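Local coordinates for protein OXA-46 oxacillinase (PDB 3IF6) that probably hydrolyses the beta-lactam ring of penicillin-type antibiotics as a class D serine beta-lactamase, giving substituted beta-amino acids, at residues I44-E49 against R258-L263. Numbering follows the deposited sequence.
Sequences IVIADE and RSIDAL
Ile46 and Asp48, near the end of strand 42-48, face Ile260 where helix 247-259 ends, the two backbones coming nearest at CA of Asp48 and CA of Ala262, 8.6 Å apart, with no hydrogen bond between them. The helix stops in a Schellman motif: Asp261, with positive phi, is its C-prime residue, and N of Asp261 donates to O of Arg258 at 2.8 Å. Across the gap, two isoleucines meet tip to tip, CD1 of Ile46 lying 3.3 Å from CD1 of Ile260, close for two methyl carbons. The Ile260 methyl also sits 4.0 Å from CG1 of Ile46. Ile260 places CG1 between its backbone N and carbonyl carbon (chi1 61°), and the chain then runs on extended to CD1. Beside this apolar meeting, OD2 of Asp48 lies 4.4 Å from CD1 of Ile260, a loose van der Waals neighbour. NH2 of Arg50 instead forms a salt bridge with OD2 of Asp48 and hydrogen-bonds O of Ile260, while NH1 hydrogen-bonds O of Asp261. Trp31 and Val231 pack against Ile46 as well. The example illustrates how the C-terminal helix 247-259 packs on the central sheet of the serine beta-lactamase/penicillin-binding fold: a small apolar touch joins two isoleucine ends, while an arginine links strand and helix end through a salt bridge and hydrogen bonds, its positive charge probably suiting both carboxylate and carbonyl oxygens.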
# COMPACT_ATOMS: atom_id res chain seq x y z
N ILE B 44 -9.86 -23.44 -0.94
CA ILE B 44 -9.41 -22.24 -0.28
C ILE B 44 -8.83 -22.59 1.11
O ILE B 44 -9.36 -23.45 1.79
CB ILE B 44 -10.55 -21.19 -0.17
CG1 ILE B 44 -9.99 -19.80 0.22
CG2 ILE B 44 -11.65 -21.68 0.76
CD1 ILE B 44 -10.91 -18.64 -0.12
N VAL B 45 -7.72 -21.95 1.47
CA VAL B 45 -7.29 -21.84 2.85
C VAL B 45 -7.45 -20.39 3.27
O VAL B 45 -6.85 -19.48 2.67
CB VAL B 45 -5.83 -22.22 3.03
CG1 VAL B 45 -5.44 -22.06 4.48
CG2 VAL B 45 -5.55 -23.62 2.56
N ILE B 46 -8.25 -20.13 4.30
CA ILE B 46 -8.13 -18.83 4.94
C ILE B 46 -7.69 -18.79 6.42
O ILE B 46 -8.39 -19.31 7.30
CB ILE B 46 -9.25 -17.80 4.59
CG1 ILE B 46 -9.60 -16.94 5.81
CG2 ILE B 46 -10.43 -18.43 3.87
CD1 ILE B 46 -10.64 -17.49 6.64
N ALA B 47 -6.52 -18.18 6.63
CA ALA B 47 -5.92 -17.93 7.93
C ALA B 47 -6.37 -16.60 8.53
O ALA B 47 -5.71 -15.58 8.33
CB ALA B 47 -4.41 -17.98 7.82
N ASP B 48 -7.42 -16.61 9.32
CA ASP B 48 -7.92 -15.40 9.94
C ASP B 48 -7.26 -15.15 11.29
O ASP B 48 -7.37 -15.93 12.20
CB ASP B 48 -9.43 -15.48 10.10
CG ASP B 48 -9.96 -14.35 10.84
OD1 ASP B 48 -9.15 -13.70 11.47
OD2 ASP B 48 -11.15 -14.09 10.79
N GLU B 49 -6.53 -14.06 11.38
CA GLU B 49 -5.74 -13.76 12.56
C GLU B 49 -6.04 -12.51 13.38
O GLU B 49 -5.24 -12.12 14.21
CB GLU B 49 -4.26 -13.94 12.24
CG GLU B 49 -3.98 -15.31 11.74
CD GLU B 49 -2.56 -15.52 11.29
OE1 GLU B 49 -1.74 -14.61 11.41
OE2 GLU B 49 -2.26 -16.62 10.83
N ARG B 258 -16.37 -12.09 2.71
CA ARG B 258 -17.51 -11.32 3.23
C ARG B 258 -18.34 -12.09 4.29
O ARG B 258 -18.73 -11.49 5.28
CB ARG B 258 -18.38 -10.70 2.12
CG ARG B 258 -17.96 -9.23 1.76
CD ARG B 258 -18.94 -8.50 0.81
NE ARG B 258 -19.05 -9.22 -0.45
CZ ARG B 258 -18.46 -8.89 -1.60
NH1 ARG B 258 -17.71 -7.79 -1.70
NH2 ARG B 258 -18.63 -9.67 -2.68
N SER B 259 -18.59 -13.38 4.09
CA SER B 259 -19.32 -14.18 5.09
C SER B 259 -18.66 -14.19 6.50
O SER B 259 -19.36 -14.05 7.52
CB SER B 259 -19.62 -15.61 4.59
OG SER B 259 -18.45 -16.40 4.55
N ILE B 260 -17.33 -14.32 6.57
CA ILE B 260 -16.63 -14.17 7.86
C ILE B 260 -16.39 -12.70 8.22
O ILE B 260 -15.65 -12.39 9.15
CB ILE B 260 -15.31 -14.98 7.94
CG1 ILE B 260 -14.31 -14.51 6.87
CG2 ILE B 260 -15.58 -16.49 7.90
CD1 ILE B 260 -12.96 -15.16 6.94
N ASP B 261 -17.02 -11.79 7.48
CA ASP B 261 -16.86 -10.35 7.73
C ASP B 261 -15.42 -9.85 7.60
O ASP B 261 -14.94 -9.07 8.44
CB ASP B 261 -17.39 -9.98 9.11
CG ASP B 261 -18.54 -9.01 9.04
OD1 ASP B 261 -18.33 -7.83 9.43
OD2 ASP B 261 -19.64 -9.43 8.57
N ALA B 262 -14.72 -10.31 6.56
CA ALA B 262 -13.37 -9.83 6.30
C ALA B 262 -13.29 -8.84 5.12
O ALA B 262 -12.19 -8.41 4.77
CB ALA B 262 -12.40 -11.00 6.14
N LEU B 263 -14.45 -8.48 4.56
CA LEU B 263 -14.57 -7.49 3.47
C LEU B 263 -15.78 -6.62 3.69
O LEU B 263 -16.80 -7.11 4.19
CB LEU B 263 -14.75 -8.17 2.11
CG LEU B 263 -13.66 -8.32 1.03
CD1 LEU B 263 -14.37 -8.70 -0.25
CD2 LEU B 263 -12.83 -7.05 0.79